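Local coordinates for tRNA threonylcarbamoyladenosine biosynthesis protein TsaB (Pseudomonas aeruginosa, PDB 5BR9) that probably takes part in making the threonylcarbamoyladenosine (t(6)A) modification at position 37 of tRNA, as a TsaB-type member of the KAE1/TsaD family, at residues A67-R72 and P97-S102; L104-Q109 and L200-F205. All coordinates share one frame; numbering follows the deposited sequence.

Contact 1: A67-R72 and P97-S102; sequences AIAFGR and PVLAVS
Ile-68 to Gly-71 pair in parallel with Val-98 to Val-101 as the two ends of a beta-alpha-beta crossover whose connection is helix 77-94. The strand axes differ by 20° in direction. Five backbone hydrogen bonds run the length of the pair, from Ile-68 N to Pro-97 O (3.0 Å) to Arg-72 N on Val-101 O (2.9 Å); between them the Leu-99, Phe-70 and Val-101 amides complete the parallel ladder. Against helix 77-94, the Phe-70 ring leans across to the neighbouring strand: CG lies between the backbone N and the carbonyl carbon (chi1 67°), and Ala-100 CA sits over one face, a CH-pi contact 4.3 Å from the ring centroid. Val-98 CG2 meets Phe-70 CE2 at the ring edge, 4.1 Å away, while Ala-100 CB touches CZ of the same ring. Strand 98-101 is the outermost of the five in this mixed sheet of the actin-like ATPase fold, with 67-71 between it and strand 12-16. The other face carries Ala-69 and Leu-99, which meet CB to CB at 3.9 Å under helix 196-208. Beyond the strands, the Arg-72 chain bends at chi2 (90°), and Ser-102 CB lies over one guanidinium face, toward the rim and 3.4 Å from Arg-72 NH2. Glu-149 forms a salt bridge with Arg-72 NH1 and a hydrogen bond with Ser-102 OG, which also N-caps helix 103-115 through weak bonds.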
# COMPACT_ATOMS: atom_id res chain seq x y z
N ALA A 67 -0.00 19.67 -0.72
CA ALA A 67 -0.94 18.57 -0.61
C ALA A 67 -0.61 17.51 -1.66
O ALA A 67 0.03 17.82 -2.68
CB ALA A 67 -2.38 19.06 -0.76
N ILE A 68 -1.03 16.27 -1.41
CA ILE A 68 -0.74 15.17 -2.34
C ILE A 68 -2.03 14.55 -2.83
O ILE A 68 -2.88 14.16 -2.03
CB ILE A 68 0.14 14.10 -1.68
CG1 ILE A 68 1.39 14.74 -1.06
CG2 ILE A 68 0.54 13.08 -2.72
CD1 ILE A 68 2.19 13.80 -0.21
N ALA A 69 -2.19 14.52 -4.15
CA ALA A 69 -3.37 13.94 -4.77
C ALA A 69 -3.06 12.60 -5.41
O ALA A 69 -1.96 12.39 -5.90
CB ALA A 69 -3.93 14.89 -5.81
N PHE A 70 -4.04 11.69 -5.41
CA PHE A 70 -3.85 10.39 -6.04
C PHE A 70 -5.17 9.85 -6.60
O PHE A 70 -6.24 10.20 -6.10
CB PHE A 70 -3.27 9.38 -5.04
CG PHE A 70 -4.21 9.03 -3.92
CD1 PHE A 70 -4.94 7.85 -3.95
CD2 PHE A 70 -4.36 9.88 -2.84
CE1 PHE A 70 -5.81 7.53 -2.92
CE2 PHE A 70 -5.23 9.56 -1.81
CZ PHE A 70 -5.96 8.40 -1.85
N GLY A 71 -5.09 9.01 -7.63
CA GLY A 71 -6.26 8.31 -8.11
C GLY A 71 -6.65 7.19 -7.16
O GLY A 71 -5.87 6.28 -6.91
N ARG A 72 -7.87 7.25 -6.62
CA ARG A 72 -8.29 6.27 -5.62
C ARG A 72 -9.02 5.09 -6.25
O ARG A 72 -9.73 4.35 -5.58
CB ARG A 72 -9.18 6.94 -4.56
CG ARG A 72 -10.33 7.78 -5.13
CD ARG A 72 -11.60 6.98 -5.34
NE ARG A 72 -12.78 7.84 -5.47
CZ ARG A 72 -13.81 7.59 -6.26
NH1 ARG A 72 -13.81 6.50 -7.02
NH2 ARG A 72 -14.84 8.43 -6.31
N PRO A 97 -1.96 17.44 3.75
CA PRO A 97 -3.19 16.67 3.48
C PRO A 97 -3.17 15.86 2.17
O PRO A 97 -2.30 16.06 1.33
CB PRO A 97 -4.28 17.76 3.45
CG PRO A 97 -3.58 19.03 3.18
CD PRO A 97 -2.14 18.90 3.61
N VAL A 98 -4.11 14.92 2.02
CA VAL A 98 -4.18 14.15 0.79
C VAL A 98 -5.54 14.38 0.14
O VAL A 98 -6.53 14.64 0.81
CB VAL A 98 -3.98 12.62 0.99
CG1 VAL A 98 -2.75 12.32 1.78
CG2 VAL A 98 -5.19 11.95 1.57
N LEU A 99 -5.55 14.26 -1.18
CA LEU A 99 -6.72 14.45 -2.02
C LEU A 99 -7.02 13.19 -2.83
O LEU A 99 -6.32 12.87 -3.79
CB LEU A 99 -6.48 15.63 -2.97
CG LEU A 99 -6.36 17.01 -2.34
CD1 LEU A 99 -5.69 18.00 -3.28
CD2 LEU A 99 -7.74 17.50 -1.98
N ALA A 100 -8.07 12.47 -2.44
CA ALA A 100 -8.48 11.28 -3.18
C ALA A 100 -9.34 11.72 -4.38
O ALA A 100 -10.28 12.47 -4.24
CB ALA A 100 -9.25 10.34 -2.27
N VAL A 101 -8.98 11.26 -5.57
CA VAL A 101 -9.67 11.66 -6.78
C VAL A 101 -10.03 10.43 -7.60
O VAL A 101 -9.21 9.51 -7.79
CB VAL A 101 -8.82 12.64 -7.62
CG1 VAL A 101 -9.52 12.97 -8.92
CG2 VAL A 101 -8.51 13.90 -6.84
N SER A 102 -11.27 10.41 -8.08
CA SER A 102 -11.75 9.29 -8.86
C SER A 102 -11.03 9.14 -10.18
O SER A 102 -10.86 10.10 -10.91
CB SER A 102 -13.26 9.45 -9.12
OG SER A 102 -13.65 8.52 -10.11

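Contact 2: L104-Q109 and L200-F205; sequences LAILAQ and LSLAGF
Leu-202 reaches from segment 200-205 of helix 196-208 to the backbone and side chains of segment 104-109 of helix 103-115 and carries most of this helix-helix contact, which lies where the two lobes of the actin-like fold meet. Its two methyls divide the work. Leu-202 CD1 presses on the turn at Ala-105 and Ile-106, lying 3.5 Å from Ala-105 C and 3.7 Å from Ala-105 CB, with Ile-106 CG1 a little farther off at 4.0 Å. Leu-202 CD2 instead faces the amide of Gln-109, 3.3 Å from OE1. The Gln-109 and Leu-202 side chains run alongside each other in opposing senses, and Gln-109 CB also meets Leu-202 CD1, at 3.9 Å, which places the aliphatic part of the glutamine against the leucine. Both ends of the buried amide are satisfied beyond the two helices: OE1 accepts from Met-143 N and NE2 donates to Gly-141 O, bonds that would fix the rotation of the group and tie the helix to Gly-141 and to the start of strand 142-152.

Away from Leu-202 the contact thins toward the partly exposed Ser-201. There Gln-109 CG, anti to its backbone N (chi1 -166°), comes only to 4.1 Å from Ser-201 CB. No hydrogen bond joins the segments; their axes come no nearer than 10.0 Å and cross at 109°, so contact is confined to a small patch around Leu-202. Around that patch, Leu-104 and Ala-105 lean on Tyr-136 of strand 131-139, and Leu-202 and Phe-205 touch Glu-142 at the start of strand 142-152. Ile-106 reaches Asp-16 of strand 12-16, and Leu-200 packs on Leu-12 and Ala-14 of that same strand, placing the contact between the two beta-sheets.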
# COMPACT_ATOMS: atom_id res chain seq x y z
N LEU A 104 -12.35 7.66 -12.72
CA LEU A 104 -13.36 7.94 -13.75
C LEU A 104 -13.35 9.45 -14.08
O LEU A 104 -13.37 9.84 -15.25
CB LEU A 104 -14.77 7.48 -13.27
CG LEU A 104 -14.95 5.95 -13.13
CD1 LEU A 104 -16.15 5.58 -12.29
CD2 LEU A 104 -15.04 5.25 -14.50
N ALA A 105 -13.28 10.29 -13.05
CA ALA A 105 -13.15 11.74 -13.25
C ALA A 105 -11.86 12.05 -14.00
O ALA A 105 -11.86 12.86 -14.93
CB ALA A 105 -13.18 12.50 -11.91
N ILE A 106 -10.77 11.39 -13.62
CA ILE A 106 -9.50 11.68 -14.27
C ILE A 106 -9.58 11.40 -15.78
O ILE A 106 -9.11 12.19 -16.61
CB ILE A 106 -8.35 10.91 -13.62
CG1 ILE A 106 -8.20 11.32 -12.16
CG2 ILE A 106 -7.06 11.16 -14.37
CD1 ILE A 106 -7.32 10.38 -11.36
N LEU A 107 -10.18 10.25 -16.12
CA LEU A 107 -10.44 9.90 -17.52
C LEU A 107 -11.26 10.98 -18.23
O LEU A 107 -11.02 11.28 -19.38
CB LEU A 107 -11.23 8.61 -17.61
CG LEU A 107 -10.53 7.27 -17.54
CD1 LEU A 107 -11.62 6.20 -17.71
CD2 LEU A 107 -9.48 7.20 -18.63
N ALA A 108 -12.28 11.48 -17.54
CA ALA A 108 -13.17 12.47 -18.10
C ALA A 108 -12.39 13.75 -18.37
O ALA A 108 -12.48 14.32 -19.45
CB ALA A 108 -14.33 12.73 -17.17
N GLN A 109 -11.59 14.16 -17.38
CA GLN A 109 -10.80 15.37 -17.51
C GLN A 109 -9.80 15.20 -18.65
O GLN A 109 -9.56 16.13 -19.43
CB GLN A 109 -10.06 15.70 -16.21
CG GLN A 109 -9.50 17.13 -16.19
CD GLN A 109 -10.60 18.15 -16.03
OE1 GLN A 109 -11.63 17.87 -15.43
NE2 GLN A 109 -10.40 19.34 -16.59
N LEU A 200 -3.93 16.15 -11.66
CA LEU A 200 -3.42 17.42 -11.15
C LEU A 200 -4.43 18.56 -11.36
O LEU A 200 -4.68 19.34 -10.45
CB LEU A 200 -2.08 17.75 -11.81
CG LEU A 200 -1.33 18.96 -11.27
CD1 LEU A 200 -0.95 18.78 -9.81
CD2 LEU A 200 -0.08 19.22 -12.12
N SER A 201 -5.03 18.63 -12.54
CA SER A 201 -6.11 19.60 -12.79
C SER A 201 -7.24 19.47 -11.77
O SER A 201 -7.65 20.46 -11.13
CB SER A 201 -6.68 19.42 -14.20
OG SER A 201 -5.66 19.59 -15.17
N LEU A 202 -7.72 18.25 -11.59
CA LEU A 202 -8.82 17.97 -10.66
C LEU A 202 -8.43 18.29 -9.21
O LEU A 202 -9.22 18.89 -8.46
CB LEU A 202 -9.27 16.50 -10.80
CG LEU A 202 -9.96 16.22 -12.15
CD1 LEU A 202 -10.23 14.72 -12.42
CD2 LEU A 202 -11.26 17.01 -12.23
N ALA A 203 -7.20 17.93 -8.82
CA ALA A 203 -6.69 18.26 -7.49
C ALA A 203 -6.68 19.78 -7.24
O ALA A 203 -7.00 20.23 -6.13
CB ALA A 203 -5.30 17.70 -7.31
N GLY A 204 -6.32 20.56 -8.26
CA GLY A 204 -6.38 22.02 -8.16
C GLY A 204 -7.76 22.56 -7.81
O GLY A 204 -7.91 23.41 -6.92
N PHE A 205 -8.79 22.04 -8.48
CA PHE A 205 -10.15 22.46 -8.17
C PHE A 205 -10.53 22.03 -6.74
O PHE A 205 -11.09 22.81 -5.98
CB PHE A 205 -11.16 21.89 -9.20
CG PHE A 205 -11.02 22.51 -10.58
CD1 PHE A 205 -11.48 23.80 -10.82
CD2 PHE A 205 -10.44 21.79 -11.62
CE1 PHE A 205 -11.35 24.38 -12.08
CE2 PHE A 205 -10.31 22.36 -12.89
CZ PHE A 205 -10.77 23.65 -13.12

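In the fold
Contact 1 closes before contact 2 opens along the chain, and strand 98-101 runs almost directly into helix 103-115, the first helix of contact 2. Their centres lie about 10 Å apart. Helix 196-208 packs against contact 1 through Ala-203 CB on Ala-69 CB (3.5 Å) and Leu-202 CD1 on Val-101 CG1; Val-101 CG1 also meets Ile-106 CG1 of helix 103-115. Contact 2 joins helix 196-208, which covers the Ala-69 and Leu-99 face of the first sheet, to a helix packed on the second sheet, which contains strands 119-125, 131-139 and 142-152. Contact 1 thus builds one sheet at its edge, and contact 2 bridges from that sheet's helix layer to the other lobe of this actin-like, two-lobed fold.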